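Local coordinates for DNA damage response protein Rtt109, putative (Neosartorya fumigata, PDB 5ZB9), which probably acetylates lysines of histone H3 with acetyl-CoA as the acetyl donor, as a nuclear histone acetyltransferase, at residues F74-L79 with L114-F119; V91-S96 with Q143-F148. All coordinates share one frame; numbering follows the deposited sequence.

Overall arrangement
Both contacts belong to the central mixed sheet of the acetyltransferase fold, and their centres lie about 11 Å apart. Strands 71-82 and 86-96 are antiparallel neighbours in it: contact 1 sets helix 111-127 against the first, and contact 2 sets the loop after strand 133-140 against the second. Along the chain the segments alternate, 74-79, 91-96, 114-119, then 143-148. The two contacts meet directly, through a probable hydrogen bond from G75 N to D95 O (2.9 Å) and through E77, whose carboxylate reaches S92. CoA-binding residues A94 and S96 lie in contact 2, and L112 and W168 border contact 1, so both contacts border the CoA site known from another structure of this protein; no CoA is bound in this one.

Contact 1 (F74-L79 with L114-F119); sequences FGIEVL and LISNAF
F119 CG lies anti to its backbone N (chi1 -167°), which brings it toward I76 and V78 of the strand. The ring meets both residues: CD2 lies 3.6 Å from I76 CG2, and CE2 lies 3.6 Å from V78 CG2. Both methyls approach the ring obliquely, and I76 and V78 each run counter to the F119 side chain. F74 likewise holds CG anti to its backbone N (chi1 -171°), on the side facing the helix. One turn back from F119, I115 CG2 packs at 4.1 Å from F74 CD2. F74 CZ comes to 3.3 Å from S116 OG, whose hydrogen bond goes to L112 O in the preceding turn, which ties this buried hydroxyl to its own helix. Otherwise the side chains that meet here are apolar. Strand and helix run nearly parallel, 28° apart, with axes 10.0 Å from each other. Strand 50-61 adds L57 beside I76 and F119, and V59 beside I115. Helix 9-16 brings L13 to I115, the H27 ring stands edge-to-face with F119, and helix 162-177 lays the CoA-binding W168 against S116.

Contact 2 (V91-S96 with Q143-F148); sequences VSKADS and QNQYLF. With GOL (glycerol), chain B.
Q145 and A94 make the polar link between loop 143-148 and strand 91-96: A94 N donates to Q145 OE1 at 3.2 Å, nearly straight at 166°, arriving from above the amide plane. The Q145 chain bends at chi2 (-91°), which sets CD beside A94 O (3.4 Å). Its NE2 donates to O2 of a glycerol, probably from the crystallisation liquor, at 3.0 Å; the same O2 donates to S92 O. Nearer the loop backbone, Q145 CB lies 3.3 Å from D95 OD2, while D95 CB packs against both L147 CB (3.9 Å) and F148 CD2 (3.8 Å). The F148 ring presents its edge to the strand, CE2 lying 3.4 Å from D95 O, and L147 CB sits over the centre of one face. K93, extended beyond CG, crosses the Y146 ring obliquely; NZ stands over the face in a cation-pi contact, 4.9 Å from the centroid. In the second shell, E77 forms a salt bridge with K93 NZ, and S92 and K93 form a classic beta bulge opposite it. K157 bridges to D95 OD1, D261 OD2 is hydrogen-bonded to Y146 OH, and F436 meets F148 edge-to-face. The lysine charge would be balanced mainly by E77, with a lesser contribution from the poorly ordered Y146. The Q145 amide serves strand and glycerol at once, beside A94, which with S96 further along the strand binds CoA in another structure of this protein.

Contact 1 (F74-L79 with L114-F119)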
ATOM      1  N   PHE A  74      11.835   3.202  11.789  1.00 26.89           N
ATOM      2  CA  PHE A  74      10.720   3.140  10.862  1.00 23.13           C
ATOM      3  C   PHE A  74      10.365   1.709  10.523  1.00 22.62           C
ATOM      4  O   PHE A  74      11.239   0.861  10.392  1.00 23.89           O
ATOM      5  CB  PHE A  74      11.051   3.916   9.586  1.00 23.37           C
ATOM      6  CG  PHE A  74       9.885   4.081   8.652  1.00 24.57           C
ATOM      7  CD1 PHE A  74       8.797   4.871   9.010  1.00 29.68           C
ATOM      8  CD2 PHE A  74       9.882   3.469   7.407  1.00 21.68           C
ATOM      9  CE1 PHE A  74       7.714   5.035   8.147  1.00 25.69           C
ATOM     10  CE2 PHE A  74       8.810   3.632   6.537  1.00 21.44           C
ATOM     11  CZ  PHE A  74       7.724   4.416   6.909  1.00 20.34           C
ATOM     12  N   GLY A  75       9.074   1.442  10.385  1.00 22.26           N
ATOM     13  CA  GLY A  75       8.614   0.131   9.980  1.00 23.20           C
ATOM     14  C   GLY A  75       7.493   0.252   8.966  1.00 28.32           C
ATOM     15  O   GLY A  75       6.564   1.047   9.146  1.00 27.79           O
ATOM     16  N   ILE A  76       7.572  -0.521   7.891  1.00 21.45           N
ATOM     17  CA  ILE A  76       6.508  -0.488   6.901  1.00 22.70           C
ATOM     18  C   ILE A  76       6.173  -1.892   6.423  1.00 24.65           C
ATOM     19  O   ILE A  76       7.059  -2.653   6.013  1.00 23.63           O
ATOM     20  CB  ILE A  76       6.875   0.430   5.703  1.00 22.07           C
ATOM     21  CG1 ILE A  76       5.794   0.379   4.635  1.00 15.78           C
ATOM     22  CG2 ILE A  76       8.247   0.083   5.117  1.00 19.80           C
ATOM     23  CD1 ILE A  76       5.969   1.431   3.578  1.00 17.50           C
ATOM     24  N   GLU A  77       4.893  -2.250   6.524  1.00 22.94           N
ATOM     25  CA  GLU A  77       4.430  -3.533   6.018  1.00 22.24           C
ATOM     26  C   GLU A  77       3.670  -3.333   4.722  1.00 22.23           C
ATOM     27  O   GLU A  77       2.831  -2.443   4.612  1.00 22.96           O
ATOM     28  CB  GLU A  77       3.544  -4.258   7.031  1.00 22.81           C
ATOM     29  CG  GLU A  77       3.111  -5.646   6.550  1.00 25.90           C
ATOM     30  CD  GLU A  77       2.247  -6.397   7.557  1.00 39.82           C
ATOM     31  OE1 GLU A  77       2.648  -7.504   7.980  1.00 37.89           O
ATOM     32  OE2 GLU A  77       1.160  -5.892   7.913  1.00 39.96           O
ATOM     33  N   VAL A  78       3.978  -4.166   3.738  1.00 24.32           N
ATOM     34  CA  VAL A  78       3.309  -4.105   2.451  1.00 23.00           C
ATOM     35  C   VAL A  78       2.824  -5.484   2.039  1.00 26.32           C
ATOM     36  O   VAL A  78       3.597  -6.435   2.054  1.00 26.45           O
ATOM     37  CB  VAL A  78       4.236  -3.571   1.365  1.00 24.31           C
ATOM     38  CG1 VAL A  78       3.478  -3.437   0.071  1.00 21.19           C
ATOM     39  CG2 VAL A  78       4.851  -2.237   1.786  1.00 22.83           C
ATOM     40  N   LEU A  79       1.546  -5.591   1.680  1.00 22.22           N
ATOM     41  CA  LEU A  79       0.987  -6.852   1.214  1.00 20.14           C
ATOM     42  C   LEU A  79       0.872  -6.856  -0.304  1.00 25.41           C
ATOM     43  O   LEU A  79       0.297  -5.933  -0.894  1.00 27.11           O
ATOM     44  CB  LEU A  79      -0.382  -7.098   1.841  1.00 23.58           C
ATOM     45  CG  LEU A  79      -0.510  -6.829   3.342  1.00 31.29           C
ATOM     46  CD1 LEU A  79      -1.963  -7.000   3.780  1.00 28.18           C
ATOM     47  CD2 LEU A  79       0.414  -7.733   4.146  1.00 28.82           C
ATOM     48  N   LEU A 114      11.445   9.128   1.700  1.00 30.28           N
ATOM     49  CA  LEU A 114      12.382   8.525   0.750  1.00 24.61           C
ATOM     50  C   LEU A 114      12.411   7.003   0.863  1.00 25.17           C
ATOM     51  O   LEU A 114      12.404   6.288  -0.146  1.00 23.89           O
ATOM     52  CB  LEU A 114      13.782   9.095   0.958  1.00 24.57           C
ATOM     53  CG  LEU A 114      13.946  10.535   0.473  1.00 33.42           C
ATOM     54  CD1 LEU A 114      15.351  11.032   0.744  1.00 32.68           C
ATOM     55  CD2 LEU A 114      13.618  10.623  -1.010  1.00 27.47           C
ATOM     56  N   ILE A 115      12.429   6.514   2.099  1.00 19.47           N
ATOM     57  CA  ILE A 115      12.428   5.085   2.353  1.00 21.24           C
ATOM     58  C   ILE A 115      11.153   4.423   1.826  1.00 22.45           C
ATOM     59  O   ILE A 115      11.229   3.435   1.092  1.00 23.81           O
ATOM     60  CB  ILE A 115      12.590   4.792   3.857  1.00 26.75           C
ATOM     61  CG1 ILE A 115      13.974   5.237   4.332  1.00 22.77           C
ATOM     62  CG2 ILE A 115      12.387   3.310   4.140  1.00 22.05           C
ATOM     63  CD1 ILE A 115      14.158   5.142   5.821  1.00 27.25           C
ATOM     64  N   SER A 116       9.994   4.973   2.188  1.00 19.32           N
ATOM     65  CA  SER A 116       8.702   4.436   1.753  1.00 21.51           C
ATOM     66  C   SER A 116       8.577   4.380   0.228  1.00 20.96           C
ATOM     67  O   SER A 116       8.074   3.410  -0.325  1.00 18.64           O
ATOM     68  CB  SER A 116       7.558   5.283   2.321  1.00 21.63           C
ATOM     69  OG  SER A 116       7.667   5.416   3.724  1.00 23.66           O
ATOM     70  N   ASN A 117       9.013   5.454  -0.423  1.00 20.76           N
ATOM     71  CA  ASN A 117       9.083   5.575  -1.875  1.00 18.39           C
ATOM     72  C   ASN A 117       9.956   4.464  -2.475  1.00 23.47           C
ATOM     73  O   ASN A 117       9.548   3.756  -3.399  1.00 26.45           O
ATOM     74  CB  ASN A 117       9.631   6.976  -2.215  1.00 27.24           C
ATOM     75  CG  ASN A 117       9.616   7.303  -3.703  1.00 27.05           C
ATOM     76  OD1 ASN A 117       9.678   6.432  -4.562  1.00 31.89           O
ATOM     77  ND2 ASN A 117       9.556   8.588  -4.004  1.00 33.36           N
ATOM     78  N   ALA A 118      11.157   4.308  -1.929  1.00 24.05           N
ATOM     79  CA  ALA A 118      12.115   3.332  -2.428  1.00 21.62           C
ATOM     80  C   ALA A 118      11.612   1.906  -2.259  1.00 20.10           C
ATOM     81  O   ALA A 118      11.741   1.093  -3.167  1.00 24.72           O
ATOM     82  CB  ALA A 118      13.457   3.506  -1.722  1.00 20.05           C
ATOM     83  N   PHE A 119      11.042   1.607  -1.096  1.00 19.13           N
ATOM     84  CA  PHE A 119      10.499   0.274  -0.823  1.00 21.75           C
ATOM     85  C   PHE A 119       9.346  -0.080  -1.776  1.00 22.09           C
ATOM     86  O   PHE A 119       9.330  -1.163  -2.362  1.00 23.02           O
ATOM     87  CB  PHE A 119      10.044   0.175   0.640  1.00 17.89           C
ATOM     88  CG  PHE A 119       9.763  -1.231   1.106  1.00 19.67           C
ATOM     89  CD1 PHE A 119      10.632  -2.269   0.798  1.00 20.34           C
ATOM     90  CD2 PHE A 119       8.636  -1.511   1.870  1.00 18.82           C
ATOM     91  CE1 PHE A 119      10.371  -3.568   1.236  1.00 20.82           C
ATOM     92  CE2 PHE A 119       8.369  -2.798   2.307  1.00 18.12           C
ATOM     93  CZ  PHE A 119       9.236  -3.829   1.990  1.00 21.61           C
TER

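Contact 2 (V91-S96 with Q143-F148)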
ATOM      1  N   VAL A  91      -0.241  -1.093   1.151  1.00 16.58           N
ATOM      2  CA  VAL A  91       0.448  -0.724   2.385  1.00 18.27           C
ATOM      3  C   VAL A  91      -0.478  -0.984   3.569  1.00 22.63           C
ATOM      4  O   VAL A  91      -1.551  -0.391   3.656  1.00 21.04           O
ATOM      5  CB  VAL A  91       0.874   0.755   2.382  1.00 20.05           C
ATOM      6  CG1 VAL A  91       1.697   1.076   3.624  1.00 17.87           C
ATOM      7  CG2 VAL A  91       1.636   1.087   1.106  1.00 16.42           C
ATOM      8  N   SER A  92      -0.080  -1.872   4.472  1.00 19.74           N
ATOM      9  CA  SER A  92      -0.944  -2.214   5.590  1.00 23.46           C
ATOM     10  C   SER A  92      -0.529  -1.496   6.861  1.00 27.44           C
ATOM     11  O   SER A  92      -1.369  -1.179   7.696  1.00 34.85           O
ATOM     12  CB  SER A  92      -0.956  -3.722   5.822  1.00 26.16           C
ATOM     13  OG  SER A  92       0.357  -4.216   6.001  1.00 34.34           O
ATOM     14  N   LYS A  93       0.765  -1.225   6.997  1.00 26.49           N
ATOM     15  CA  LYS A  93       1.303  -0.608   8.210  1.00 28.97           C
ATOM     16  C   LYS A  93       2.476   0.306   7.889  1.00 26.94           C
ATOM     17  O   LYS A  93       3.293   0.006   7.015  1.00 30.71           O
ATOM     18  CB  LYS A  93       1.762  -1.681   9.214  1.00 32.05           C
ATOM     19  CG  LYS A  93       0.657  -2.546   9.793  1.00 35.31           C
ATOM     20  CD  LYS A  93       1.209  -3.826  10.429  1.00 43.91           C
ATOM     21  CE  LYS A  93       0.068  -4.762  10.815  1.00 44.03           C
ATOM     22  NZ  LYS A  93       0.511  -6.166  11.021  1.00 58.82           N
ATOM     23  N   ALA A  94       2.571   1.410   8.613  1.00 28.67           N
ATOM     24  CA  ALA A  94       3.712   2.306   8.491  1.00 22.48           C
ATOM     25  C   ALA A  94       3.774   3.190   9.717  1.00 31.01           C
ATOM     26  O   ALA A  94       2.881   3.997   9.948  1.00 33.08           O
ATOM     27  CB  ALA A  94       3.620   3.143   7.232  1.00 18.84           C
ATOM     28  N   ASP A  95       4.820   3.022  10.517  1.00 32.41           N
ATOM     29  CA  ASP A  95       4.974   3.815  11.724  1.00 29.78           C
ATOM     30  C   ASP A  95       6.426   4.187  11.928  1.00 26.46           C
ATOM     31  O   ASP A  95       7.321   3.540  11.388  1.00 27.55           O
ATOM     32  CB  ASP A  95       4.449   3.054  12.944  1.00 33.64           C
ATOM     33  CG  ASP A  95       3.822   3.979  13.987  1.00 46.92           C
ATOM     34  OD1 ASP A  95       3.895   5.220  13.817  1.00 43.14           O
ATOM     35  OD2 ASP A  95       3.257   3.459  14.977  1.00 51.65           O
ATOM     36  N   SER A  96       6.657   5.242  12.697  1.00 28.90           N
ATOM     37  CA  SER A  96       8.005   5.616  13.102  1.00 30.85           C
ATOM     38  C   SER A  96       8.102   5.443  14.602  1.00 33.63           C
ATOM     39  O   SER A  96       7.095   5.219  15.265  1.00 30.08           O
ATOM     40  CB  SER A  96       8.325   7.051  12.711  1.00 25.22           C
ATOM     41  OG  SER A  96       7.475   7.937  13.411  1.00 39.44           O
ATOM     42  N   GLN A 143      -3.771   7.137  13.159  1.00 47.00           N
ATOM     43  CA  GLN A 143      -4.390   6.064  13.932  1.00 55.65           C
ATOM     44  C   GLN A 143      -3.419   5.367  14.844  1.00 56.79           C
ATOM     45  O   GLN A 143      -2.244   5.721  14.902  1.00 72.02           O
ATOM     46  CB  GLN A 143      -5.014   5.027  13.005  1.00 52.07           C
ATOM     47  CG  GLN A 143      -4.002   4.205  12.262  1.00 47.50           C
ATOM     48  CD  GLN A 143      -4.641   3.376  11.166  1.00 60.47           C
ATOM     49  OE1 GLN A 143      -4.085   3.239  10.068  1.00 47.54           O
ATOM     50  NE2 GLN A 143      -5.820   2.816  11.454  1.00 54.34           N
ATOM     51  N   ASN A 144      -3.926   4.359  15.547  1.00 71.39           N
ATOM     52  CA  ASN A 144      -3.125   3.555  16.463  1.00 77.53           C
ATOM     53  C   ASN A 144      -2.407   2.428  15.733  1.00 83.37           C
ATOM     54  O   ASN A 144      -2.748   1.258  15.924  1.00 93.77           O
ATOM     55  CB  ASN A 144      -4.004   2.965  17.571  1.00 79.45           C
ATOM     56  CG  ASN A 144      -5.048   3.947  18.082  1.00 89.18           C
ATOM     57  OD1 ASN A 144      -4.730   5.082  18.445  1.00 89.02           O
ATOM     58  ND2 ASN A 144      -6.305   3.514  18.106  1.00 79.09           N
ATOM     59  N   GLN A 145      -1.438   2.781  14.886  1.00 76.56           N
ATOM     60  CA  GLN A 145      -0.640   1.788  14.170  1.00 72.96           C
ATOM     61  C   GLN A 145      -0.095   0.753  15.162  1.00 79.99           C
ATOM     62  O   GLN A 145       0.374   1.110  16.248  1.00 83.58           O
ATOM     63  CB  GLN A 145       0.508   2.457  13.397  1.00 59.03           C
ATOM     64  CG  GLN A 145       0.071   3.446  12.304  1.00 55.42           C
ATOM     65  CD  GLN A 145      -0.096   2.803  10.918  1.00 53.93           C
ATOM     66  OE1 GLN A 145       0.139   1.606  10.734  1.00 49.99           O
ATOM     67  NE2 GLN A 145      -0.503   3.607   9.938  1.00 40.11           N
ATOM     68  N   TYR A 146      -0.201  -0.522  14.797  1.00 73.82           N
ATOM     69  CA  TYR A 146       0.254  -1.626  15.640  1.00 71.45           C
ATOM     70  C   TYR A 146       1.696  -1.452  16.103  1.00 63.80           C
ATOM     71  O   TYR A 146       2.017  -1.617  17.282  1.00 64.66           O
ATOM     72  CB  TYR A 146       0.159  -2.960  14.885  1.00 69.97           C
ATOM     73  CG  TYR A 146      -1.232  -3.410  14.493  1.00 84.33           C
ATOM     74  CD1 TYR A 146      -1.847  -4.470  15.151  1.00 88.37           C
ATOM     75  CD2 TYR A 146      -1.920  -2.797  13.450  1.00 80.52           C
ATOM     76  CE1 TYR A 146      -3.115  -4.899  14.793  1.00 93.58           C
ATOM     77  CE2 TYR A 146      -3.189  -3.217  13.084  1.00 83.62           C
ATOM     78  CZ  TYR A 146      -3.782  -4.269  13.759  1.00 89.97           C
ATOM     79  OH  TYR A 146      -5.043  -4.693  13.404  1.00 89.50           O
ATOM     80  N   LEU A 147       2.543  -1.084  15.148  1.00 59.21           N
ATOM     81  CA  LEU A 147       3.962  -1.414  15.162  1.00 47.06           C
ATOM     82  C   LEU A 147       4.732  -1.155  16.443  1.00 39.16           C
ATOM     83  O   LEU A 147       5.282  -2.085  17.016  1.00 47.63           O
ATOM     84  CB  LEU A 147       4.659  -0.687  14.016  1.00 43.80           C
ATOM     85  CG  LEU A 147       4.462  -1.386  12.675  1.00 38.76           C
ATOM     86  CD1 LEU A 147       5.380  -0.782  11.631  1.00 39.12           C
ATOM     87  CD2 LEU A 147       4.702  -2.883  12.815  1.00 32.96           C
ATOM     88  N   PHE A 148       4.798   0.091  16.886  1.00 44.52           N
ATOM     89  CA  PHE A 148       5.741   0.431  17.952  1.00 51.99           C
ATOM     90  C   PHE A 148       5.064   1.008  19.193  1.00 53.21           C
ATOM     91  O   PHE A 148       4.913   2.221  19.321  1.00 52.58           O
ATOM     92  CB  PHE A 148       6.788   1.407  17.416  1.00 41.24           C
ATOM     93  CG  PHE A 148       7.460   0.931  16.165  1.00 43.14           C
ATOM     94  CD1 PHE A 148       8.190  -0.250  16.165  1.00 39.64           C
ATOM     95  CD2 PHE A 148       7.363   1.658  14.987  1.00 37.26           C
ATOM     96  CE1 PHE A 148       8.816  -0.702  15.016  1.00 30.40           C
ATOM     97  CE2 PHE A 148       7.994   1.216  13.835  1.00 34.45           C
ATOM     98  CZ  PHE A 148       8.718   0.028  13.851  1.00 29.49           C
TER
HETATM   99  C1  GOL B 601      -1.018   3.357   5.703  1.00 29.88           C
HETATM  100  O1  GOL B 601      -1.652   4.438   6.366  1.00 36.77           O
HETATM  101  C2  GOL B 601      -1.541   2.011   6.201  1.00 23.97           C
HETATM  102  O2  GOL B 601      -1.599   2.009   7.606  1.00 28.64           O
HETATM  103  C3  GOL B 601      -2.947   1.769   5.672  1.00 26.66           C
HETATM  104  O3  GOL B 601      -2.969   1.830   4.261  1.00 23.62           O